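Local coordinates for protein beta-galactosidase (Bacillus circulans subsp. alkalophilus, PDB 3TTY) that hydrolyses terminal beta-galactosyl residues from galactosides as a trimeric glycoside hydrolase whose TIM-barrel active site binds galactose, at residues 163-168 / 193-198; 345-350 / 359-364; 546-551 / 582-587. One frame throughout, in Å; residues are numbered along the deposited sequence.

The three contacts follow one another along the chain, each closing before the next opens. Contacts 1 and 2 belong to the TIM-barrel domain, with centres about 46 Å apart: contact 1 joins helix 158-172 to the loop that follows helix 175-181, whereas contact 2 folds the loop after the last barrel strand, 339-344, back on itself beside the galactose site. Contact 3 lies in the trimerisation domain, where strand 546-552 meets the end of strand 580-585; its centre is about 40 Å from that of contact 1 and about 51 Å from that of contact 2. Contacts 1 and 2 both border neighbouring subunits, so the barrel domain's loops take part in the trimer, while contact 3 is internal to one subunit.

Contact 1 (163-168 / 193-198); sequences QFRVWL and DWDEIV
With CG anti to its carbonyl carbon (chi1 -59°) and the chain extended from CG to NE, Arg165 runs out from its helix across the 3-10 turn of Trp194 to Glu196 and brings its guanidinium to the carbonyl of Ile197. NE and NH2 grip that one oxygen side-on: Arg165 NE lies 3.0 Å and Arg165 NH2 2.9 Å from Ile197 O, which sits in the guanidinium plane. Both bonds are bent (141° and 143°), as two N-H groups of one guanidinium converge on a single oxygen. On its way the chain passes the turn closely, Arg165 CD lying 3.3 Å from Trp194 O. The carboxylate of Asp195 crosses the arginine chain at about a right angle, well out of the guanidinium plane, and its ion pair with NH1 is long; a water also links Arg165 NH1 and Asp195 OD2. Beside these polar groups, Leu168 and Ile197 meet tip to tip, with CD1 of Leu168 4.0 Å from CG2 of Ile197. The same CD1 covers the centre of the Phe164 ring, and CB of Leu168 packs on Trp194 CZ3. Tyr221 meets the Phe164 ring edge-to-face, and Val198 packs on Phe108 of the second subunit. The arrangement is a helix-to-loop packing in which an arginine holds the backbone just past a 3-10 turn, on a helical excursion of the TIM-barrel domain near its four-cysteine zinc site.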
loop_
_atom_site.group_PDB
_atom_site.type_symbol
_atom_site.label_atom_id
_atom_site.label_comp_id
_atom_site.label_asym_id
_atom_site.label_seq_id
_atom_site.Cartn_x
_atom_site.Cartn_y
_atom_site.Cartn_z
ATOM N N GLN A 163 -32.322 5.118 1.802
ATOM C CA GLN A 163 -32.612 6.533 1.658
ATOM C C GLN A 163 -32.002 7.055 0.351
ATOM O O GLN A 163 -32.561 7.940 -0.287
ATOM C CB GLN A 163 -32.152 7.307 2.897
ATOM C CG GLN A 163 -32.569 8.761 2.920
ATOM C CD GLN A 163 -34.080 8.976 2.755
ATOM O OE1 GLN A 163 -34.910 8.149 3.177
ATOM N NE2 GLN A 163 -34.436 10.104 2.148
ATOM N N PHE A 164 -30.879 6.476 -0.067
ATOM C CA PHE A 164 -30.327 6.744 -1.395
ATOM C C PHE A 164 -31.393 6.571 -2.493
ATOM O O PHE A 164 -31.494 7.380 -3.420
ATOM C CB PHE A 164 -29.144 5.811 -1.677
ATOM C CG PHE A 164 -28.397 6.124 -2.956
ATOM C CD1 PHE A 164 -28.151 7.443 -3.337
ATOM C CD2 PHE A 164 -27.906 5.100 -3.755
ATOM C CE1 PHE A 164 -27.441 7.731 -4.509
ATOM C CE2 PHE A 164 -27.194 5.379 -4.915
ATOM C CZ PHE A 164 -26.960 6.691 -5.298
ATOM N N ARG A 165 -32.186 5.513 -2.375
ATOM C CA ARG A 165 -33.201 5.215 -3.380
ATOM C C ARG A 165 -34.289 6.273 -3.381
ATOM O O ARG A 165 -34.774 6.654 -4.445
ATOM C CB ARG A 165 -33.793 3.813 -3.171
ATOM C CG ARG A 165 -32.735 2.735 -3.237
ATOM C CD ARG A 165 -33.278 1.355 -2.917
ATOM N NE ARG A 165 -32.226 0.347 -2.979
ATOM C CZ ARG A 165 -31.931 -0.485 -1.987
ATOM N NH1 ARG A 165 -32.618 -0.432 -0.860
ATOM N NH2 ARG A 165 -30.952 -1.379 -2.127
ATOM N N VAL A 166 -34.666 6.739 -2.190
ATOM C CA VAL A 166 -35.688 7.775 -2.063
ATOM C C VAL A 166 -35.157 9.040 -2.712
ATOM O O VAL A 166 -35.858 9.721 -3.452
ATOM C CB VAL A 166 -36.034 8.041 -0.573
ATOM C CG1 VAL A 166 -36.988 9.229 -0.429
ATOM C CG2 VAL A 166 -36.630 6.774 0.087
ATOM N N TRP A 167 -33.890 9.334 -2.445
ATOM C CA TRP A 167 -33.235 10.527 -2.976
ATOM C C TRP A 167 -33.144 10.498 -4.511
ATOM O O TRP A 167 -33.152 11.537 -5.172
ATOM C CB TRP A 167 -31.850 10.652 -2.341
ATOM C CG TRP A 167 -31.047 11.860 -2.735
ATOM C CD1 TRP A 167 -30.960 13.046 -2.064
ATOM C CD2 TRP A 167 -30.202 11.982 -3.872
ATOM N NE1 TRP A 167 -30.105 13.899 -2.716
ATOM C CE2 TRP A 167 -29.626 13.271 -3.832
ATOM C CE3 TRP A 167 -29.861 11.124 -4.921
ATOM C CZ2 TRP A 167 -28.742 13.724 -4.808
ATOM C CZ3 TRP A 167 -28.990 11.580 -5.891
ATOM C CH2 TRP A 167 -28.442 12.867 -5.829
ATOM N N LEU A 168 -33.051 9.297 -5.068
ATOM C CA LEU A 168 -33.030 9.117 -6.516
ATOM C C LEU A 168 -34.435 9.236 -7.117
ATOM O O LEU A 168 -34.599 9.736 -8.231
ATOM C CB LEU A 168 -32.404 7.764 -6.859
ATOM C CG LEU A 168 -30.916 7.666 -6.497
ATOM C CD1 LEU A 168 -30.463 6.227 -6.347
ATOM C CD2 LEU A 168 -30.070 8.399 -7.530
ATOM N N ASP A 193 -36.226 -1.925 -11.077
ATOM C CA ASP A 193 -36.815 -1.543 -9.794
ATOM C C ASP A 193 -35.811 -0.765 -8.950
ATOM O O ASP A 193 -34.612 -1.014 -9.030
ATOM C CB ASP A 193 -37.297 -2.772 -9.025
ATOM C CG ASP A 193 -37.997 -2.407 -7.731
ATOM O OD1 ASP A 193 -38.966 -1.612 -7.777
ATOM O OD2 ASP A 193 -37.563 -2.886 -6.667
ATOM N N TRP A 194 -36.290 0.179 -8.143
ATOM C CA TRP A 194 -35.384 1.001 -7.342
ATOM C C TRP A 194 -34.555 0.156 -6.361
ATOM O O TRP A 194 -33.384 0.452 -6.105
ATOM C CB TRP A 194 -36.143 2.097 -6.597
ATOM C CG TRP A 194 -36.943 2.985 -7.487
ATOM C CD1 TRP A 194 -38.256 2.848 -7.794
ATOM C CD2 TRP A 194 -36.487 4.154 -8.188
ATOM N NE1 TRP A 194 -38.653 3.852 -8.638
ATOM C CE2 TRP A 194 -37.584 4.667 -8.898
ATOM C CE3 TRP A 194 -35.257 4.810 -8.288
ATOM C CZ2 TRP A 194 -37.495 5.809 -9.696
ATOM C CZ3 TRP A 194 -35.173 5.947 -9.076
ATOM C CH2 TRP A 194 -36.285 6.430 -9.775
ATOM N N ASP A 195 -35.157 -0.897 -5.820
ATOM C CA ASP A 195 -34.455 -1.718 -4.839
ATOM C C ASP A 195 -33.276 -2.497 -5.425
ATOM O O ASP A 195 -32.533 -3.116 -4.682
ATOM C CB ASP A 195 -35.409 -2.668 -4.115
ATOM C CG ASP A 195 -36.257 -1.956 -3.082
ATOM O OD1 ASP A 195 -37.193 -2.587 -2.533
ATOM O OD2 ASP A 195 -35.988 -0.760 -2.828
ATOM N N GLU A 196 -33.122 -2.476 -6.750
ATOM C CA GLU A 196 -32.000 -3.145 -7.400
ATOM C C GLU A 196 -30.718 -2.301 -7.340
ATOM O O GLU A 196 -29.615 -2.797 -7.581
ATOM C CB GLU A 196 -32.350 -3.436 -8.853
ATOM C CG GLU A 196 -33.380 -4.532 -9.021
ATOM C CD GLU A 196 -34.018 -4.512 -10.397
ATOM O OE1 GLU A 196 -33.483 -3.819 -11.295
ATOM O OE2 GLU A 196 -35.063 -5.183 -10.569
ATOM N N ILE A 197 -30.891 -1.018 -7.037
ATOM C CA ILE A 197 -29.802 -0.063 -6.914
ATOM C C ILE A 197 -29.112 -0.232 -5.560
ATOM O O ILE A 197 -29.783 -0.302 -4.525
ATOM C CB ILE A 197 -30.370 1.369 -7.005
ATOM C CG1 ILE A 197 -31.055 1.564 -8.354
ATOM C CG2 ILE A 197 -29.287 2.412 -6.759
ATOM C CD1 ILE A 197 -32.005 2.756 -8.396
ATOM N N VAL A 198 -27.781 -0.318 -5.556
ATOM C CA VAL A 198 -27.067 -0.415 -4.288
ATOM C C VAL A 198 -26.099 0.758 -4.111
ATOM O O VAL A 198 -25.776 1.460 -5.072
ATOM C CB VAL A 198 -26.328 -1.744 -4.139
ATOM C CG1 VAL A 198 -27.331 -2.915 -4.076
ATOM C CG2 VAL A 198 -25.324 -1.927 -5.264
HETATM O O HOH W 1 -35.471 0.260 -0.311
#

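Contact 2 (345-350 / 359-364); sequences FQLRRS and GAVIEH. With GLA (alpha-D-galactopyranose), chain H.
Arg349 reaches over the 359-364 segment, its CB 3.7 Å from His364 NE2. Its CG rests on Ala360 CB at 3.4 Å; the short approach of CD to Glu363 CG is doubtful. A bend at chi3 (82°) sets NE over one face of the His364 imidazole, toward the rim, 3.6 Å from His364 CE1; NH2 lies 3.9 Å from His364 CE1, and NH1 makes a salt bridge to Glu363 OE1 of 2.6 Å. That oxygen lies in the guanidinium plane but is met from above its own carboxylate plane, and Ala360 N binds it from the opposite face. The segments belong to the loop after the eighth strand of the TIM barrel, folded back on itself through a single beta bridge between Arg348 and Ile362, with Ile362 N bonded to Leu347 O and Arg349 N to Ile362 O. At its start, Phe345 turns a ring face to C4 of galactose, 3.8 Å above the ring plane, while Gln346 CB covers the other face. Ile362 CG2 sits over the centre of the Arg348 guanidinium, whose NH2 pairs with Asp28. His364 NE2 donates to Ser350 O at 2.9 Å, and its ND1 hydrogen-bonds to Tyr502 of the third subunit.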
loop_
_atom_site.group_PDB
_atom_site.type_symbol
_atom_site.label_atom_id
_atom_site.label_comp_id
_atom_site.label_asym_id
_atom_site.label_seq_id
_atom_site.Cartn_x
_atom_site.Cartn_y
_atom_site.Cartn_z
ATOM N N PHE A 345 -7.556 25.571 18.187
ATOM C CA PHE A 345 -7.625 24.357 18.987
ATOM C C PHE A 345 -6.233 24.166 19.594
ATOM O O PHE A 345 -5.247 24.186 18.856
ATOM C CB PHE A 345 -7.999 23.123 18.160
ATOM C CG PHE A 345 -8.195 21.883 18.997
ATOM C CD1 PHE A 345 -9.453 21.551 19.490
ATOM C CD2 PHE A 345 -7.121 21.073 19.325
ATOM C CE1 PHE A 345 -9.643 20.422 20.283
ATOM C CE2 PHE A 345 -7.296 19.937 20.119
ATOM C CZ PHE A 345 -8.560 19.614 20.597
ATOM N N GLN A 346 -6.116 24.037 20.917
ATOM C CA GLN A 346 -7.161 24.347 21.884
ATOM C C GLN A 346 -6.513 25.220 22.966
ATOM O O GLN A 346 -5.314 25.488 22.911
ATOM C CB GLN A 346 -7.758 23.076 22.494
ATOM C CG GLN A 346 -6.733 22.101 23.092
ATOM C CD GLN A 346 -7.396 20.904 23.780
ATOM O OE1 GLN A 346 -8.406 21.057 24.458
ATOM N NE2 GLN A 346 -6.823 19.705 23.600
ATOM N N LEU A 347 -7.293 25.658 23.951
ATOM C CA LEU A 347 -6.778 26.586 24.957
ATOM C C LEU A 347 -5.865 25.928 26.016
ATOM O O LEU A 347 -4.947 26.565 26.535
ATOM C CB LEU A 347 -7.922 27.381 25.595
ATOM C CG LEU A 347 -8.721 28.230 24.608
ATOM C CD1 LEU A 347 -9.599 29.239 25.324
ATOM C CD2 LEU A 347 -7.760 28.940 23.645
ATOM N N ARG A 348 -6.101 24.658 26.325
ATOM C CA ARG A 348 -5.210 23.925 27.232
ATOM C C ARG A 348 -5.109 22.455 26.829
ATOM O O ARG A 348 -6.123 21.799 26.618
ATOM C CB ARG A 348 -5.657 24.058 28.691
ATOM C CG ARG A 348 -5.371 22.827 29.532
ATOM C CD ARG A 348 -4.638 23.075 30.858
ATOM N NE ARG A 348 -4.993 24.285 31.612
ATOM C CZ ARG A 348 -4.271 24.723 32.652
ATOM N NH1 ARG A 348 -3.196 24.048 33.043
ATOM N NH2 ARG A 348 -4.611 25.819 33.316
ATOM N N ARG A 349 -3.882 21.953 26.726
ATOM C CA ARG A 349 -3.619 20.611 26.212
ATOM C C ARG A 349 -4.314 19.514 27.021
ATOM O O ARG A 349 -4.473 19.608 28.246
ATOM C CB ARG A 349 -2.104 20.349 26.097
ATOM C CG ARG A 349 -1.482 20.973 24.857
ATOM C CD ARG A 349 0.047 21.106 24.856
ATOM N NE ARG A 349 0.727 19.890 24.467
ATOM C CZ ARG A 349 1.792 19.815 23.663
ATOM N NH1 ARG A 349 2.357 20.890 23.133
ATOM N NH2 ARG A 349 2.315 18.628 23.410
ATOM N N SER A 350 -4.768 18.496 26.302
ATOM C CA SER A 350 -5.330 17.287 26.890
ATOM C C SER A 350 -4.190 16.377 27.331
ATOM O O SER A 350 -3.026 16.672 27.068
ATOM C CB SER A 350 -6.159 16.563 25.844
ATOM O OG SER A 350 -5.359 16.347 24.696
ATOM N N GLY A 359 -0.767 21.039 20.099
ATOM C CA GLY A 359 -0.449 22.303 20.741
ATOM C C GLY A 359 -1.652 22.990 21.363
ATOM O O GLY A 359 -2.803 22.769 20.958
ATOM N N ALA A 360 -1.383 23.824 22.362
ATOM C CA ALA A 360 -2.421 24.623 23.003
ATOM C C ALA A 360 -1.795 25.901 23.540
ATOM O O ALA A 360 -0.574 26.018 23.616
ATOM C CB ALA A 360 -3.086 23.845 24.123
ATOM N N VAL A 361 -2.630 26.866 23.904
ATOM C CA VAL A 361 -2.130 28.096 24.503
ATOM C C VAL A 361 -1.467 27.803 25.851
ATOM O O VAL A 361 -0.355 28.253 26.112
ATOM C CB VAL A 361 -3.245 29.112 24.666
ATOM C CG1 VAL A 361 -2.753 30.318 25.457
ATOM C CG2 VAL A 361 -3.762 29.520 23.280
ATOM N N ILE A 362 -2.147 27.027 26.691
ATOM C CA ILE A 362 -1.571 26.536 27.940
ATOM C C ILE A 362 -1.219 25.050 27.799
ATOM O O ILE A 362 -2.074 24.221 27.449
ATOM C CB ILE A 362 -2.554 26.683 29.103
ATOM C CG1 ILE A 362 -2.996 28.140 29.248
ATOM C CG2 ILE A 362 -1.936 26.144 30.394
ATOM C CD1 ILE A 362 -4.191 28.301 30.167
ATOM N N GLU A 363 0.031 24.703 28.085
ATOM C CA GLU A 363 0.504 23.367 27.746
ATOM C C GLU A 363 0.847 22.532 28.977
ATOM O O GLU A 363 0.373 22.845 30.070
ATOM C CB GLU A 363 1.578 23.444 26.657
ATOM C CG GLU A 363 0.953 24.048 25.382
ATOM C CD GLU A 363 1.880 24.131 24.178
ATOM O OE1 GLU A 363 1.629 23.414 23.182
ATOM O OE2 GLU A 363 2.823 24.956 24.195
ATOM N N HIS A 364 1.587 21.440 28.809
ATOM C CA HIS A 364 1.726 20.485 29.908
ATOM C C HIS A 364 2.479 21.055 31.111
ATOM O O HIS A 364 2.239 20.635 32.237
ATOM C CB HIS A 364 2.330 19.150 29.437
ATOM C CG HIS A 364 1.441 18.387 28.499
ATOM N ND1 HIS A 364 1.925 17.678 27.421
ATOM C CD2 HIS A 364 0.094 18.241 28.469
ATOM C CE1 HIS A 364 0.918 17.125 26.770
ATOM N NE2 HIS A 364 -0.205 17.449 27.388
HETATM C C1 GLA H . -10.061 19.455 13.927
HETATM C C2 GLA H . -11.117 19.248 15.040
HETATM C C3 GLA H . -10.589 19.598 16.442
HETATM C C4 GLA H . -9.241 18.915 16.613
HETATM C C5 GLA H . -8.318 19.309 15.456
HETATM C C6 GLA H . -6.943 18.672 15.693
HETATM O O1 GLA H . -9.739 20.824 13.622
HETATM O O2 GLA H . -12.272 20.027 14.775
HETATM O O3 GLA H . -11.471 19.134 17.479
HETATM O O4 GLA H . -9.490 17.516 16.566
HETATM O O5 GLA H . -8.847 18.784 14.234
HETATM O O6 GLA H . -5.956 19.309 14.872
HETATM O O HOH W 2 -1.611 22.033 31.637
#

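Contact 3 (546-551 / 582-587); sequences LCDVIH and SYYVAS
Asp548 and Tyr584 cross at about a right angle, yet the planes of their flat groups are only 22° apart. Tyr584 OH donates to Asp548 OD2 at 2.6 Å, approaching nearly along the C-O axis; the oxygen also lies at the ring edge, in its plane. With CG anti to the backbone N (chi1 -166°), the tyrosine leans toward strand 546-552. Ile550 slides past it in the opposite direction, its CD1 4.0 Å from Tyr584 CD2 and a little farther from Ala586 CB. The two segments run in broadly opposed directions, 140° apart, where the mixed sheet of the trimerisation domain passes from strand 580-585 to strand 587-589, and they join it to the two-stranded sheet of 512-519 and 546-552. A nearly straight backbone bond, Asp548 N to Ala586 O at 2.8 Å, crosses between them, and beside it Asp548 CB packs on Ala586 CB at 3.8 Å. Next along, Ser587 holds OG anti to its backbone N and donates to Leu546 O at 2.7 Å; Cys547 SG lies 3.6 Å from the same Ser587 OG. Tyr561, on strand 556-561, donates its hydroxyl to the carbonyl of Asp548 and packs against both Cys547 and Ala586.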
loop_
_atom_site.group_PDB
_atom_site.type_symbol
_atom_site.label_atom_id
_atom_site.label_comp_id
_atom_site.label_asym_id
_atom_site.label_seq_id
_atom_site.Cartn_x
_atom_site.Cartn_y
_atom_site.Cartn_z
ATOM N N LEU A 546 -1.375 16.883 -19.517
ATOM C CA LEU A 546 -2.259 16.591 -20.646
ATOM C C LEU A 546 -2.090 17.605 -21.763
ATOM O O LEU A 546 -1.861 18.777 -21.510
ATOM C CB LEU A 546 -3.727 16.534 -20.200
ATOM C CG LEU A 546 -4.157 15.302 -19.394
ATOM C CD1 LEU A 546 -5.218 15.656 -18.350
ATOM C CD2 LEU A 546 -4.640 14.182 -20.300
ATOM N N CYS A 547 -2.216 17.150 -23.001
ATOM C CA CYS A 547 -2.146 18.040 -24.153
ATOM C C CYS A 547 -3.397 17.880 -24.996
ATOM O O CYS A 547 -3.623 16.824 -25.586
ATOM C CB CYS A 547 -0.908 17.746 -25.003
ATOM S SG CYS A 547 0.689 18.138 -24.216
ATOM N N ASP A 548 -4.213 18.927 -25.043
ATOM C CA ASP A 548 -5.364 18.947 -25.938
ATOM C C ASP A 548 -4.907 19.227 -27.366
ATOM O O ASP A 548 -4.142 20.158 -27.598
ATOM C CB ASP A 548 -6.343 20.036 -25.500
ATOM C CG ASP A 548 -7.717 19.489 -25.185
ATOM O OD1 ASP A 548 -7.965 18.300 -25.503
ATOM O OD2 ASP A 548 -8.549 20.248 -24.636
ATOM N N VAL A 549 -5.366 18.433 -28.329
ATOM C CA VAL A 549 -5.065 18.717 -29.740
ATOM C C VAL A 549 -6.267 19.435 -30.319
ATOM O O VAL A 549 -7.327 18.830 -30.460
ATOM C CB VAL A 549 -4.796 17.428 -30.530
ATOM C CG1 VAL A 549 -4.529 17.733 -32.006
ATOM C CG2 VAL A 549 -3.631 16.682 -29.917
ATOM N N ILE A 550 -6.134 20.726 -30.622
ATOM C CA ILE A 550 -7.324 21.532 -30.940
ATOM C C ILE A 550 -7.285 22.212 -32.307
ATOM O O ILE A 550 -6.238 22.265 -32.948
ATOM C CB ILE A 550 -7.558 22.606 -29.871
ATOM C CG1 ILE A 550 -6.506 23.712 -29.986
ATOM C CG2 ILE A 550 -7.504 21.987 -28.483
ATOM C CD1 ILE A 550 -6.710 24.823 -28.988
ATOM N N HIS A 551 -8.432 22.724 -32.751
ATOM C CA HIS A 551 -8.487 23.480 -34.000
ATOM C C HIS A 551 -9.068 24.868 -33.800
ATOM O O HIS A 551 -10.161 25.022 -33.252
ATOM C CB HIS A 551 -9.319 22.746 -35.052
ATOM C CG HIS A 551 -8.875 21.343 -35.305
ATOM N ND1 HIS A 551 -7.991 21.013 -36.311
ATOM C CD2 HIS A 551 -9.184 20.184 -34.674
ATOM C CE1 HIS A 551 -7.787 19.706 -36.297
ATOM N NE2 HIS A 551 -8.497 19.181 -35.314
ATOM N N SER A 582 -11.896 35.367 -24.816
ATOM C CA SER A 582 -11.741 34.100 -24.115
ATOM C C SER A 582 -10.434 33.424 -24.519
ATOM O O SER A 582 -10.039 33.441 -25.688
ATOM C CB SER A 582 -12.934 33.171 -24.358
ATOM O OG SER A 582 -12.966 32.731 -25.703
ATOM N N TYR A 583 -9.763 32.842 -23.528
ATOM C CA TYR A 583 -8.462 32.219 -23.720
ATOM C C TYR A 583 -8.527 30.740 -23.375
ATOM O O TYR A 583 -8.941 30.364 -22.283
ATOM C CB TYR A 583 -7.416 32.908 -22.833
ATOM C CG TYR A 583 -7.109 34.342 -23.219
ATOM C CD1 TYR A 583 -6.060 34.636 -24.084
ATOM C CD2 TYR A 583 -7.859 35.398 -22.716
ATOM C CE1 TYR A 583 -5.763 35.936 -24.437
ATOM C CE2 TYR A 583 -7.577 36.701 -23.074
ATOM C CZ TYR A 583 -6.524 36.960 -23.938
ATOM O OH TYR A 583 -6.227 38.253 -24.295
ATOM N N TYR A 584 -8.110 29.898 -24.308
ATOM C CA TYR A 584 -8.076 28.467 -24.071
ATOM C C TYR A 584 -6.632 28.012 -23.923
ATOM O O TYR A 584 -5.809 28.254 -24.802
ATOM C CB TYR A 584 -8.726 27.737 -25.234
ATOM C CG TYR A 584 -9.057 26.290 -24.970
ATOM C CD1 TYR A 584 -10.306 25.926 -24.485
ATOM C CD2 TYR A 584 -8.136 25.282 -25.230
ATOM C CE1 TYR A 584 -10.624 24.601 -24.251
ATOM C CE2 TYR A 584 -8.447 23.937 -24.992
ATOM C CZ TYR A 584 -9.695 23.610 -24.508
ATOM O OH TYR A 584 -10.036 22.299 -24.271
ATOM N N VAL A 585 -6.326 27.358 -22.805
ATOM C CA VAL A 585 -4.967 26.885 -22.542
ATOM C C VAL A 585 -4.956 25.374 -22.663
ATOM O O VAL A 585 -5.432 24.675 -21.756
ATOM C CB VAL A 585 -4.489 27.289 -21.121
ATOM C CG1 VAL A 585 -3.035 26.903 -20.925
ATOM C CG2 VAL A 585 -4.679 28.788 -20.897
ATOM N N ALA A 586 -4.409 24.868 -23.770
ATOM C CA ALA A 586 -4.588 23.457 -24.141
ATOM C C ALA A 586 -3.716 22.464 -23.388
ATOM O O ALA A 586 -3.796 21.267 -23.630
ATOM C CB ALA A 586 -4.416 23.266 -25.657
ATOM N N SER A 587 -2.877 22.953 -22.485
ATOM C CA SER A 587 -2.043 22.066 -21.687
ATOM C C SER A 587 -1.862 22.658 -20.299
ATOM O O SER A 587 -2.370 23.746 -20.010
ATOM C CB SER A 587 -0.689 21.850 -22.364
ATOM O OG SER A 587 0.007 20.768 -21.791
#